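Local coordinates for kinesin-like protein KIF19 (Mus musculus, PDB 5GSZ) that walks toward microtubule plus ends using ATP and depolymerises microtubules at ciliary tips to regulate the length of motile cilia, its motor domain being held here with magnesium and ADP, at residues L16-I21 / L32-M37; Q40-M45 / N335-A340; G116-P121 / E194-L199; V125-D130 / G244-I249; H221-V226 / T304-D309. All coordinates share one frame; numbering follows the deposited sequence.

Interaction 1: L16-I21 / L32-M37. With ADP (adenosine-5'-diphosphate), chain B.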
# COMPACT_ATOMS: atom_id res chain seq x y z
N LEU A 16 11.84 -1.89 0.52
CA LEU A 16 11.66 -3.34 0.39
C LEU A 16 11.77 -4.00 1.75
O LEU A 16 12.76 -3.77 2.47
CB LEU A 16 12.65 -3.99 -0.58
CG LEU A 16 12.08 -5.40 -0.86
CD1 LEU A 16 11.94 -5.70 -2.36
CD2 LEU A 16 12.85 -6.52 -0.14
N ARG A 17 10.78 -4.82 2.10
CA ARG A 17 10.74 -5.56 3.35
C ARG A 17 10.83 -7.06 3.08
O ARG A 17 10.01 -7.61 2.34
CB ARG A 17 9.47 -5.27 4.13
CG ARG A 17 9.49 -5.82 5.55
CD ARG A 17 8.33 -5.27 6.31
NE ARG A 17 8.41 -5.56 7.72
CZ ARG A 17 7.51 -5.16 8.59
NH1 ARG A 17 6.47 -4.46 8.18
NH2 ARG A 17 7.63 -5.46 9.88
N VAL A 18 11.81 -7.71 3.71
CA VAL A 18 11.94 -9.16 3.71
C VAL A 18 11.33 -9.70 4.99
O VAL A 18 11.78 -9.35 6.10
CB VAL A 18 13.41 -9.58 3.59
CG1 VAL A 18 13.48 -11.06 3.26
CG2 VAL A 18 14.15 -8.72 2.55
N ARG A 19 10.31 -10.52 4.87
CA ARG A 19 9.79 -11.11 6.09
C ARG A 19 10.69 -12.28 6.49
O ARG A 19 11.41 -12.82 5.65
CB ARG A 19 8.36 -11.58 5.90
CG ARG A 19 8.20 -12.63 4.84
CD ARG A 19 6.80 -13.20 4.90
NE ARG A 19 6.55 -14.26 3.93
CZ ARG A 19 7.11 -15.47 3.98
NH1 ARG A 19 7.99 -15.77 4.93
NH2 ARG A 19 6.81 -16.39 3.07
N PRO A 20 10.68 -12.68 7.75
CA PRO A 20 11.40 -13.91 8.12
C PRO A 20 10.88 -15.10 7.33
O PRO A 20 9.72 -15.15 6.92
CB PRO A 20 11.10 -14.06 9.61
CG PRO A 20 10.72 -12.69 10.06
CD PRO A 20 10.05 -12.04 8.91
N ILE A 21 11.75 -16.09 7.15
CA ILE A 21 11.34 -17.35 6.53
C ILE A 21 10.33 -18.09 7.41
O ILE A 21 10.34 -17.98 8.64
CB ILE A 21 12.57 -18.22 6.20
CG1 ILE A 21 12.14 -19.40 5.32
CG2 ILE A 21 13.26 -18.68 7.48
CD1 ILE A 21 13.22 -19.96 4.47
N LEU A 32 17.73 -19.92 2.36
CA LEU A 32 17.74 -18.46 2.32
C LEU A 32 18.50 -17.98 1.10
O LEU A 32 19.65 -18.38 0.89
CB LEU A 32 18.37 -17.88 3.58
CG LEU A 32 17.53 -17.76 4.85
CD1 LEU A 32 18.30 -16.98 5.93
CD2 LEU A 32 16.18 -17.11 4.53
N ILE A 33 17.87 -17.11 0.32
CA ILE A 33 18.48 -16.59 -0.90
C ILE A 33 18.30 -15.08 -0.99
O ILE A 33 18.85 -14.42 -1.87
CB ILE A 33 17.88 -17.29 -2.14
CG1 ILE A 33 16.40 -16.90 -2.30
CG2 ILE A 33 18.05 -18.81 -2.04
CD1 ILE A 33 15.82 -17.35 -3.58
N ALA A 34 17.51 -14.52 -0.08
CA ALA A 34 17.36 -13.07 0.01
C ALA A 34 18.12 -12.58 1.22
O ALA A 34 17.98 -13.15 2.31
CB ALA A 34 15.88 -12.67 0.09
N HIS A 35 18.91 -11.53 1.04
CA HIS A 35 19.78 -11.03 2.09
C HIS A 35 19.86 -9.51 2.04
O HIS A 35 20.30 -8.94 1.04
CB HIS A 35 21.18 -11.64 1.99
CG HIS A 35 21.23 -13.07 2.45
ND1 HIS A 35 21.01 -14.13 1.61
CD2 HIS A 35 21.43 -13.60 3.68
CE1 HIS A 35 21.10 -15.26 2.29
NE2 HIS A 35 21.35 -14.96 3.55
N LYS A 36 19.40 -8.87 3.11
CA LYS A 36 19.69 -7.46 3.32
C LYS A 36 21.19 -7.33 3.55
O LYS A 36 21.71 -7.83 4.55
CB LYS A 36 18.90 -6.94 4.51
CG LYS A 36 19.32 -5.59 4.98
CD LYS A 36 18.21 -4.94 5.76
CE LYS A 36 18.55 -3.51 6.09
NZ LYS A 36 19.15 -3.41 7.44
N MET A 37 21.89 -6.70 2.61
CA MET A 37 23.33 -6.58 2.65
C MET A 37 23.79 -5.28 3.27
O MET A 37 24.99 -5.08 3.45
CB MET A 37 23.92 -6.69 1.24
CG MET A 37 23.81 -8.07 0.62
SD MET A 37 24.49 -9.33 1.72
CE MET A 37 26.13 -8.66 2.03
PB ADP B . -0.04 -10.65 2.79
O1B ADP B . -0.86 -9.61 3.54
O2B ADP B . 0.95 -9.98 1.86
O3B ADP B . -0.85 -11.78 2.21
PA ADP B . 0.37 -11.39 5.46
O1A ADP B . 1.11 -10.32 6.20
O2A ADP B . -1.14 -11.45 5.46
O3A ADP B . 0.85 -11.40 3.91
O5' ADP B . 0.78 -12.85 5.99
C5' ADP B . 2.10 -13.23 6.33
C4' ADP B . 2.00 -14.05 7.61
O4' ADP B . 3.27 -13.96 8.24
C3' ADP B . 1.04 -13.37 8.54
O3' ADP B . 0.62 -14.37 9.47
C2' ADP B . 1.88 -12.31 9.22
O2' ADP B . 1.45 -12.11 10.57
C1' ADP B . 3.28 -12.90 9.19
N9 ADP B . 4.31 -11.90 8.79
C8 ADP B . 4.36 -11.23 7.62
N7 ADP B . 5.43 -10.40 7.56
C5 ADP B . 6.08 -10.53 8.73
C6 ADP B . 7.28 -9.92 9.32
N6 ADP B . 8.01 -9.01 8.64
N1 ADP B . 7.62 -10.32 10.57
C2 ADP B . 6.90 -11.24 11.24
N3 ADP B . 5.79 -11.82 10.76
C4 ADP B . 5.34 -11.51 9.53
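V18 and A34 meet through single methyl groups, with V18 CG1 4.3 Å from A34 CB, and a second apolar touch lies nearer the surface, where the methyl L32 CD2 comes within 4.1 Å of both I21 CB and I21 CD1. The I21 and L32 side chains cross at a slant. L32 is exposed and I21 partly so, whereas V18 and A34 are buried.

R17, R19 and P20 turn to the nucleotide instead. P20 CD approaches ADP N1 at 3.4 Å and R19 CB lies 3.6 Å from ADP N7, so aliphatic carbons cover one face of the adenine. R17, extended from CG to NE, brings its guanidinium obliquely to the amino group, NE to ADP N6 being 3.6 Å.

Further out, Q77 bonds R17 NH2, and E25 forms a salt bridge with R19 NH2. One short segment thus packs on strand 34-36 while it lines the base. R17, R19 and P20 belong to the ADP pocket, and the strand-end RxRP sequence beside the adenine is a hallmark of the kinesin motor domain.

Interaction 2: Q40-M45 / N335-A340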
# COMPACT_ATOMS: atom_id res chain seq x y z
N GLN A 40 20.11 -0.13 2.35
CA GLN A 40 19.27 0.15 1.20
C GLN A 40 19.57 -0.80 0.03
O GLN A 40 19.19 -0.50 -1.11
CB GLN A 40 19.42 1.60 0.78
CG GLN A 40 20.83 2.06 0.58
CD GLN A 40 20.90 3.48 0.05
OE1 GLN A 40 19.88 4.13 -0.12
NE2 GLN A 40 22.11 3.97 -0.19
N MET A 41 20.21 -1.93 0.29
CA MET A 41 20.48 -2.90 -0.75
C MET A 41 20.21 -4.31 -0.27
O MET A 41 20.58 -4.69 0.85
CB MET A 41 21.93 -2.82 -1.26
CG MET A 41 22.35 -4.09 -1.95
SD MET A 41 23.81 -3.95 -2.98
CE MET A 41 23.10 -3.06 -4.37
N VAL A 42 19.56 -5.09 -1.13
CA VAL A 42 19.28 -6.50 -0.91
C VAL A 42 19.80 -7.26 -2.11
O VAL A 42 19.82 -6.73 -3.23
CB VAL A 42 17.76 -6.73 -0.72
CG1 VAL A 42 17.17 -5.67 0.19
CG2 VAL A 42 17.05 -6.70 -2.05
N VAL A 43 20.24 -8.50 -1.90
CA VAL A 43 20.70 -9.33 -3.00
C VAL A 43 19.86 -10.60 -3.03
O VAL A 43 19.39 -11.09 -2.00
CB VAL A 43 22.20 -9.67 -2.93
CG1 VAL A 43 23.03 -8.40 -2.97
CG2 VAL A 43 22.51 -10.48 -1.69
N LEU A 44 19.68 -11.13 -4.24
CA LEU A 44 18.84 -12.30 -4.48
C LEU A 44 19.69 -13.40 -5.11
O LEU A 44 19.98 -13.36 -6.32
CB LEU A 44 17.65 -11.95 -5.38
CG LEU A 44 16.67 -13.09 -5.57
CD1 LEU A 44 15.91 -13.32 -4.28
CD2 LEU A 44 15.70 -12.77 -6.69
N MET A 45 20.09 -14.36 -4.28
CA MET A 45 20.84 -15.51 -4.77
C MET A 45 19.95 -16.40 -5.62
O MET A 45 18.76 -16.59 -5.34
CB MET A 45 21.45 -16.30 -3.61
CG MET A 45 22.44 -15.49 -2.78
SD MET A 45 23.49 -16.46 -1.67
CE MET A 45 22.34 -17.01 -0.40
N ASN A 335 10.56 -11.14 -9.67
CA ASN A 335 9.59 -10.23 -10.25
C ASN A 335 9.39 -9.01 -9.36
O ASN A 335 9.40 -7.87 -9.84
CB ASN A 335 8.27 -10.97 -10.48
CG ASN A 335 8.37 -11.99 -11.59
OD1 ASN A 335 9.32 -11.97 -12.37
ND2 ASN A 335 7.39 -12.88 -11.68
N THR A 336 9.25 -9.22 -8.06
CA THR A 336 8.99 -8.10 -7.17
C THR A 336 10.18 -7.14 -7.15
O THR A 336 10.02 -5.94 -7.40
CB THR A 336 8.64 -8.59 -5.76
OG1 THR A 336 7.57 -9.53 -5.84
CG2 THR A 336 8.21 -7.44 -4.85
N LEU A 337 11.38 -7.67 -6.90
CA LEU A 337 12.57 -6.83 -6.81
C LEU A 337 12.85 -6.09 -8.11
O LEU A 337 13.34 -4.95 -8.08
CB LEU A 337 13.77 -7.69 -6.44
CG LEU A 337 13.72 -8.32 -5.06
CD1 LEU A 337 14.51 -9.59 -5.09
CD2 LEU A 337 14.34 -7.38 -4.10
N THR A 338 12.54 -6.70 -9.26
CA THR A 338 12.63 -6.01 -10.55
C THR A 338 11.65 -4.85 -10.64
O THR A 338 11.97 -3.77 -11.15
CB THR A 338 12.35 -7.00 -11.68
OG1 THR A 338 13.39 -7.98 -11.69
CG2 THR A 338 12.25 -6.28 -13.05
N TYR A 339 10.42 -5.08 -10.18
CA TYR A 339 9.38 -4.07 -10.30
C TYR A 339 9.71 -2.86 -9.44
O TYR A 339 9.54 -1.71 -9.87
CB TYR A 339 8.05 -4.70 -9.91
CG TYR A 339 6.86 -3.78 -9.92
CD1 TYR A 339 6.23 -3.44 -11.11
CD2 TYR A 339 6.36 -3.26 -8.73
CE1 TYR A 339 5.13 -2.60 -11.11
CE2 TYR A 339 5.27 -2.42 -8.72
CZ TYR A 339 4.66 -2.10 -9.91
OH TYR A 339 3.57 -1.27 -9.90
N ALA A 340 10.25 -3.09 -8.24
CA ALA A 340 10.54 -2.02 -7.29
C ALA A 340 11.96 -1.50 -7.38
O ALA A 340 12.26 -0.49 -6.74
CB ALA A 340 10.28 -2.50 -5.85
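Strand 41-45 and the helix containing 335-340 come closest at L44 and L337, whose CA atoms are 8.6 Å apart, a spacing bridged by side chains. L337 reaches across with both of its methyls. Its CD2 meets V42 CG2 at 3.5 Å, and its CD1 lies against L44, 3.8 Å from CD2 and 3.9 Å from CB. The fork of the leucine therefore divides its contacts between two strand residues that point the same way, with V43 between them facing outward. L44 presents its flank to L337 CD1 because its CG stands opposite the backbone N (chi1 -175°), which carries the isobutyl group out toward the helix.

Y65 and F67 also pack on L337, while F330 and R334 of the same helix touch L44. V42 and L44 pair through backbone bonds with Y65 and K63 of the next strand. All three contacting residues are buried and wholly aliphatic, so the helix is joined to this face of the small antiparallel sheet by dispersion and exclusion of water, without directional bonding between the two segments.

Interaction 3: G116-P121 / E194-L199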
# COMPACT_ATOMS: atom_id res chain seq x y z
N GLY A 116 -0.82 -4.99 10.88
CA GLY A 116 -0.11 -5.62 11.98
C GLY A 116 -1.03 -6.51 12.80
O GLY A 116 -2.04 -7.03 12.31
N THR A 117 -0.68 -6.67 14.07
CA THR A 117 -1.45 -7.47 15.00
C THR A 117 -1.65 -6.69 16.29
O THR A 117 -1.01 -5.66 16.52
CB THR A 117 -0.76 -8.80 15.33
OG1 THR A 117 0.48 -8.54 16.00
CG2 THR A 117 -0.50 -9.60 14.08
N ASP A 118 -2.53 -7.22 17.14
CA ASP A 118 -2.70 -6.67 18.48
C ASP A 118 -1.36 -6.52 19.18
O ASP A 118 -1.02 -5.43 19.65
CB ASP A 118 -3.63 -7.57 19.29
CG ASP A 118 -5.06 -7.09 19.27
OD1 ASP A 118 -5.26 -5.85 19.27
OD2 ASP A 118 -5.98 -7.94 19.21
N HIS A 119 -0.57 -7.59 19.25
CA HIS A 119 0.71 -7.48 19.93
C HIS A 119 1.71 -6.64 19.14
O HIS A 119 2.62 -6.06 19.73
CB HIS A 119 1.28 -8.88 20.22
N GLU A 120 1.55 -6.54 17.80
CA GLU A 120 2.54 -5.87 16.94
C GLU A 120 1.87 -5.04 15.85
O GLU A 120 1.87 -5.41 14.67
CB GLU A 120 3.51 -6.89 16.33
CG GLU A 120 4.59 -7.37 17.28
CD GLU A 120 5.76 -6.38 17.44
OE1 GLU A 120 5.65 -5.25 16.92
OE2 GLU A 120 6.76 -6.75 18.10
N PRO A 121 1.32 -3.89 16.22
CA PRO A 121 0.52 -3.10 15.27
C PRO A 121 1.35 -2.55 14.13
O PRO A 121 2.57 -2.38 14.23
CB PRO A 121 -0.03 -1.97 16.14
CG PRO A 121 0.09 -2.46 17.55
CD PRO A 121 1.31 -3.30 17.57
N GLU A 194 -9.34 1.55 20.14
CA GLU A 194 -10.61 1.57 19.41
C GLU A 194 -10.37 1.47 17.90
O GLU A 194 -10.99 0.64 17.22
CB GLU A 194 -11.40 2.83 19.74
CG GLU A 194 -11.74 2.99 21.21
CD GLU A 194 -12.73 4.12 21.45
OE1 GLU A 194 -13.16 4.31 22.61
OE2 GLU A 194 -13.08 4.81 20.46
N ILE A 195 -9.48 2.31 17.37
CA ILE A 195 -9.14 2.24 15.95
C ILE A 195 -8.72 0.83 15.56
O ILE A 195 -9.24 0.24 14.60
CB ILE A 195 -8.02 3.25 15.62
CG1 ILE A 195 -8.53 4.68 15.81
CG2 ILE A 195 -7.49 2.98 14.23
CD1 ILE A 195 -7.43 5.70 16.08
N MET A 196 -7.80 0.26 16.34
CA MET A 196 -7.26 -1.07 16.04
C MET A 196 -8.36 -2.13 16.05
O MET A 196 -8.37 -3.03 15.20
CB MET A 196 -6.16 -1.41 17.05
CG MET A 196 -5.49 -2.73 16.78
SD MET A 196 -4.70 -2.75 15.16
CE MET A 196 -4.04 -4.42 15.13
N GLN A 197 -9.30 -2.05 17.00
CA GLN A 197 -10.41 -2.99 16.99
C GLN A 197 -11.31 -2.75 15.78
O GLN A 197 -11.75 -3.71 15.14
CB GLN A 197 -11.20 -2.89 18.30
N LEU A 198 -11.56 -1.48 15.45
CA LEU A 198 -12.32 -1.15 14.24
C LEU A 198 -11.69 -1.80 13.02
O LEU A 198 -12.36 -2.52 12.27
CB LEU A 198 -12.37 0.36 14.04
CG LEU A 198 -13.44 1.11 14.81
CD1 LEU A 198 -13.33 2.60 14.60
CD2 LEU A 198 -14.79 0.62 14.39
N LEU A 199 -10.39 -1.55 12.82
CA LEU A 199 -9.69 -2.01 11.63
C LEU A 199 -9.51 -3.52 11.61
O LEU A 199 -9.50 -4.12 10.53
CB LEU A 199 -8.34 -1.31 11.53
CG LEU A 199 -8.47 0.19 11.39
CD1 LEU A 199 -7.12 0.87 11.25
CD2 LEU A 199 -9.39 0.51 10.22
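The turn that follows the P-loop helix of this motor domain, residues 116-121, receives a methionine from helix 192-203. M196 is the residue through which the helix makes the contact. Its terminal methyl lies against the backbone of the turn, with CE 3.5 Å from T117 C, 3.6 Å from T117 O and 3.8 Å from D118 N; it thus rests on the peptide between T117 and D118. The thioether chain first reaches straight out from the helix (chi1 -177°), bends at chi2 (61°) and then runs straight to CE. Nearer the helix, D118 OD1 passes M196 CG at 4.0 Å, the two side chains crossing at an angle. This is van der Waals packing of a methyl on a peptide group.

The turn carries its own polar bonds. T117 N donates to E120 O at 2.9 Å, and T117 OG1 accepts from E120 N, also at 2.9 Å, the arrangement of an ST motif. G116, with positive phi, begins the turn as the chain leaves helix 110-114. T117 lies close to the bound ADP, so the turn borders the nucleotide site and also takes M196 against its backbone.

Around the contact, Q77 NE2 bonds E120 O. Helix 192-203 sets I195 against L128 and F132 of helix 123-136, and L199 against Y124 of that helix and M148 and Y150 of strand 142-154.

Interaction 4: V125-D130 / G244-I249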
# COMPACT_ATOMS: atom_id res chain seq x y z
N VAL A 125 -2.30 2.34 12.59
CA VAL A 125 -2.47 2.94 13.91
C VAL A 125 -1.26 3.80 14.27
O VAL A 125 -1.41 4.85 14.90
CB VAL A 125 -2.76 1.86 14.98
CG1 VAL A 125 -3.94 0.99 14.59
CG2 VAL A 125 -1.57 0.99 15.23
N ARG A 126 -0.06 3.40 13.88
CA ARG A 126 1.10 4.24 14.18
C ARG A 126 0.97 5.59 13.50
O ARG A 126 1.28 6.63 14.09
CB ARG A 126 2.41 3.55 13.77
CG ARG A 126 2.75 2.38 14.66
CD ARG A 126 3.85 1.49 14.14
NE ARG A 126 4.57 0.94 15.29
CZ ARG A 126 4.20 -0.13 16.00
NH1 ARG A 126 3.13 -0.84 15.67
NH2 ARG A 126 4.92 -0.50 17.04
N THR A 127 0.46 5.60 12.28
CA THR A 127 0.27 6.85 11.56
C THR A 127 -0.90 7.65 12.11
O THR A 127 -0.79 8.87 12.27
CB THR A 127 0.09 6.56 10.07
OG1 THR A 127 1.09 5.63 9.66
CG2 THR A 127 0.24 7.83 9.26
N LEU A 128 -2.03 6.99 12.39
CA LEU A 128 -3.14 7.71 13.02
C LEU A 128 -2.70 8.34 14.33
O LEU A 128 -3.20 9.40 14.71
CB LEU A 128 -4.33 6.78 13.26
CG LEU A 128 -5.28 6.46 12.09
CD1 LEU A 128 -4.73 5.60 10.99
CD2 LEU A 128 -6.55 5.83 12.61
N ASN A 129 -1.73 7.73 14.99
CA ASN A 129 -1.35 8.15 16.33
C ASN A 129 -0.49 9.41 16.30
O ASN A 129 -0.78 10.39 16.99
CB ASN A 129 -0.62 7.00 17.00
CG ASN A 129 -0.87 6.94 18.46
OD1 ASN A 129 -0.44 7.80 19.23
ND2 ASN A 129 -1.65 5.95 18.85
N ASP A 130 0.57 9.41 15.50
CA ASP A 130 1.34 10.63 15.33
C ASP A 130 0.53 11.72 14.65
O ASP A 130 0.92 12.90 14.69
CB ASP A 130 2.59 10.34 14.51
CG ASP A 130 3.70 9.79 15.34
OD1 ASP A 130 3.56 9.80 16.59
OD2 ASP A 130 4.71 9.38 14.74
N GLY A 244 -5.87 18.06 3.62
CA GLY A 244 -4.93 17.01 3.28
C GLY A 244 -5.60 15.65 3.28
O GLY A 244 -6.57 15.41 4.00
N ARG A 245 -5.10 14.75 2.45
CA ARG A 245 -5.74 13.47 2.28
C ARG A 245 -4.65 12.40 2.25
O ARG A 245 -3.81 12.40 1.35
CB ARG A 245 -6.58 13.47 1.01
CG ARG A 245 -7.78 12.57 1.12
CD ARG A 245 -8.65 12.67 -0.11
NE ARG A 245 -9.75 11.71 -0.02
CZ ARG A 245 -10.51 11.36 -1.06
NH1 ARG A 245 -10.28 11.91 -2.25
NH2 ARG A 245 -11.49 10.46 -0.90
N LEU A 246 -4.65 11.52 3.25
CA LEU A 246 -3.72 10.41 3.33
C LEU A 246 -4.45 9.13 2.92
O LEU A 246 -5.58 8.89 3.35
CB LEU A 246 -3.12 10.27 4.73
CG LEU A 246 -2.33 8.97 4.96
CD1 LEU A 246 -1.10 8.87 4.04
CD2 LEU A 246 -1.94 8.77 6.41
N PHE A 247 -3.81 8.33 2.08
CA PHE A 247 -4.33 7.03 1.65
C PHE A 247 -3.36 5.95 2.06
O PHE A 247 -2.16 6.05 1.77
CB PHE A 247 -4.53 6.96 0.15
CG PHE A 247 -5.78 7.62 -0.33
CD1 PHE A 247 -6.98 6.94 -0.31
CD2 PHE A 247 -5.76 8.90 -0.83
CE1 PHE A 247 -8.13 7.54 -0.77
CE2 PHE A 247 -6.91 9.50 -1.29
CZ PHE A 247 -8.08 8.82 -1.26
N MET A 248 -3.88 4.91 2.73
CA MET A 248 -3.05 3.80 3.21
C MET A 248 -3.63 2.50 2.67
O MET A 248 -4.74 2.10 3.06
CB MET A 248 -2.96 3.80 4.73
CG MET A 248 -2.08 4.94 5.24
SD MET A 248 -1.82 5.01 7.03
CE MET A 248 -3.46 5.48 7.59
N ILE A 249 -2.90 1.86 1.77
CA ILE A 249 -3.47 0.82 0.93
C ILE A 249 -2.75 -0.50 1.15
O ILE A 249 -1.52 -0.57 1.10
CB ILE A 249 -3.44 1.23 -0.55
CG1 ILE A 249 -4.26 2.51 -0.72
CG2 ILE A 249 -3.98 0.08 -1.41
CD1 ILE A 249 -3.96 3.27 -1.98
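Helix-on-sheet packing of the kind that builds the kinesin motor's α/β core joins helix 123-136 to strand 242-250 of the central sheet. Their short segments run nearly antiparallel, at 163°, with axes 11.1 Å apart. T127 and L128 on the helix face L246 and M248, alternate residues on one side of the strand.

T127 lies over both strand residues. Its methyl CG2 touches L246 CD2 at 3.7 Å, and its CB sits 3.9 Å from M248 SD, the two side chains lying alongside and pointing opposite ways. The rotation of T127 about its first side-chain bond (chi1 -46°) aims CG2 at the strand, while OG1 is turned back to bond I123 O one helical turn earlier. The buried hydroxyl is thereby satisfied within its own helix. M248 then bends at chi3 (-69°), carrying its methyl to L128, with CE 3.6 Å from L128 CD1. The sulfur and methyl of this methionine consequently serve neighbouring helix residues.

On the strand's other side, F247 faces L306 and L307 of helix 302-307, so the sheet is packed on both faces here. M248 and L128 also share L224 of strand 220-232. Along the helix, V125 meets I195 and M196 of helix 192-203, and strand 97-103 borders 244-249 on the edge away from strand 220-232.

Interaction 5: H221-V226 / T304-D309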
# COMPACT_ATOMS: atom_id res chain seq x y z
N HIS A 221 -8.19 -5.31 -2.48
CA HIS A 221 -7.54 -4.08 -2.04
C HIS A 221 -8.22 -3.58 -0.79
O HIS A 221 -9.45 -3.50 -0.74
CB HIS A 221 -7.63 -2.97 -3.08
CG HIS A 221 -6.94 -3.25 -4.38
ND1 HIS A 221 -5.66 -3.76 -4.45
CD2 HIS A 221 -7.33 -3.02 -5.65
CE1 HIS A 221 -5.30 -3.87 -5.71
NE2 HIS A 221 -6.30 -3.44 -6.46
N ALA A 222 -7.45 -3.20 0.21
CA ALA A 222 -8.01 -2.54 1.38
C ALA A 222 -7.50 -1.11 1.42
O ALA A 222 -6.29 -0.87 1.38
CB ALA A 222 -7.67 -3.31 2.66
N VAL A 223 -8.41 -0.15 1.44
CA VAL A 223 -8.02 1.25 1.44
C VAL A 223 -8.49 1.89 2.73
O VAL A 223 -9.69 1.87 3.04
CB VAL A 223 -8.56 2.01 0.22
CG1 VAL A 223 -7.92 3.39 0.20
CG2 VAL A 223 -8.27 1.25 -1.09
N LEU A 224 -7.54 2.42 3.48
CA LEU A 224 -7.83 3.28 4.61
C LEU A 224 -7.47 4.72 4.20
O LEU A 224 -6.32 5.01 3.84
CB LEU A 224 -7.03 2.83 5.84
CG LEU A 224 -7.29 3.67 7.09
CD1 LEU A 224 -8.68 3.39 7.57
CD2 LEU A 224 -6.28 3.36 8.17
N GLN A 225 -8.47 5.60 4.19
CA GLN A 225 -8.22 7.00 3.88
C GLN A 225 -8.56 7.87 5.07
O GLN A 225 -9.54 7.64 5.76
CB GLN A 225 -8.98 7.46 2.64
CG GLN A 225 -10.35 6.92 2.46
CD GLN A 225 -11.19 7.85 1.58
OE1 GLN A 225 -10.87 9.05 1.45
NE2 GLN A 225 -12.23 7.29 0.94
N VAL A 226 -7.70 8.85 5.30
CA VAL A 226 -7.83 9.80 6.39
C VAL A 226 -7.81 11.20 5.79
O VAL A 226 -6.85 11.57 5.12
CB VAL A 226 -6.70 9.67 7.42
CG1 VAL A 226 -6.93 10.63 8.59
CG2 VAL A 226 -6.58 8.24 7.88
N THR A 304 -7.81 3.65 -9.26
CA THR A 304 -7.24 4.80 -9.97
C THR A 304 -8.13 6.03 -9.83
O THR A 304 -7.64 7.14 -9.53
CB THR A 304 -7.04 4.49 -11.45
OG1 THR A 304 -6.04 3.48 -11.60
CG2 THR A 304 -6.60 5.73 -12.18
N ARG A 305 -9.43 5.87 -10.06
CA ARG A 305 -10.35 6.99 -9.94
C ARG A 305 -10.34 7.55 -8.52
O ARG A 305 -10.33 8.77 -8.33
CB ARG A 305 -11.77 6.57 -10.36
CG ARG A 305 -11.98 6.54 -11.89
CD ARG A 305 -12.98 5.45 -12.35
NE ARG A 305 -14.36 5.69 -11.92
CZ ARG A 305 -15.33 4.79 -11.98
NH1 ARG A 305 -15.09 3.57 -12.47
NH2 ARG A 305 -16.56 5.09 -11.55
N LEU A 306 -10.31 6.68 -7.51
CA LEU A 306 -10.28 7.16 -6.13
C LEU A 306 -9.01 7.97 -5.84
O LEU A 306 -9.06 8.94 -5.09
CB LEU A 306 -10.41 5.99 -5.15
CG LEU A 306 -10.11 6.33 -3.69
CD1 LEU A 306 -11.18 7.28 -3.20
CD2 LEU A 306 -10.06 5.11 -2.78
N LEU A 307 -7.89 7.59 -6.43
CA LEU A 307 -6.62 8.24 -6.16
C LEU A 307 -6.29 9.39 -7.11
O LEU A 307 -5.22 9.97 -6.98
CB LEU A 307 -5.49 7.20 -6.20
CG LEU A 307 -5.52 6.12 -5.11
CD1 LEU A 307 -4.28 5.29 -5.14
CD2 LEU A 307 -5.69 6.73 -3.73
N LYS A 308 -7.22 9.74 -8.01
CA LYS A 308 -6.93 10.70 -9.08
C LYS A 308 -6.52 12.06 -8.53
O LYS A 308 -5.42 12.56 -8.83
CB LYS A 308 -8.14 10.86 -10.00
N ASP A 309 -7.40 12.70 -7.75
CA ASP A 309 -7.10 14.04 -7.27
C ASP A 309 -5.85 14.04 -6.39
O ASP A 309 -5.13 15.04 -6.34
CB ASP A 309 -8.30 14.61 -6.51
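Strand 221-226 and segment 304-309, on helix 302-307, approach most nearly at V223 and L306, whose CA atoms lie 9.9 Å apart, so that contact depends on side chains alone. The helix packs here on the face of the motor domain's central sheet opposite helix 123-136. V223 and Q225, alternate residues on one face of the strand, both point to the helix, and L306 comes down between them. Its CD2 meets V223 CG1 at 4.1 Å, methyl against methyl. The first torsion of L306 (chi1 168°) directs both of its methyls at the sheet. The other methyl, CD1, lies 4.3 Å from Q225 NE2, a light touch of an apolar group on the amide end.

Q225 is tied elsewhere by its oxygen: OE1 accepts from R245 NH2 on the adjacent strand 242-250. The bond turns the amide oxygen toward the neighbouring strand, while NE2 sits near L306. R245 also packs on L306. Aliphatic packing thus supplies the direct attraction between the segments, and the one polar side chain involved meets its strongest partner within the sheet. Pairing of OE1 with R245 probably lowers the cost of burying the amide beside L306.

How the interactions relate
Interactions 4 and 5 lie on opposite faces of the central sheet and share it through neighbouring strands 242-250 and 220-232, where M248 N bonds L224 O. Both are buried. Interaction 3 is more peripheral, setting a methionine on a loop backbone; its L199 touches L224 of interaction 5. Interactions 1 and 2 belong together, since strands 34-36 and 41-45 pair in the small sheet and L16 touches L337. Of these, interaction 2 is buried, whereas interaction 1 runs from a buried valine to an exposed leucine and alone among the five touches ADP. Apolar packing dominates all but interaction 3.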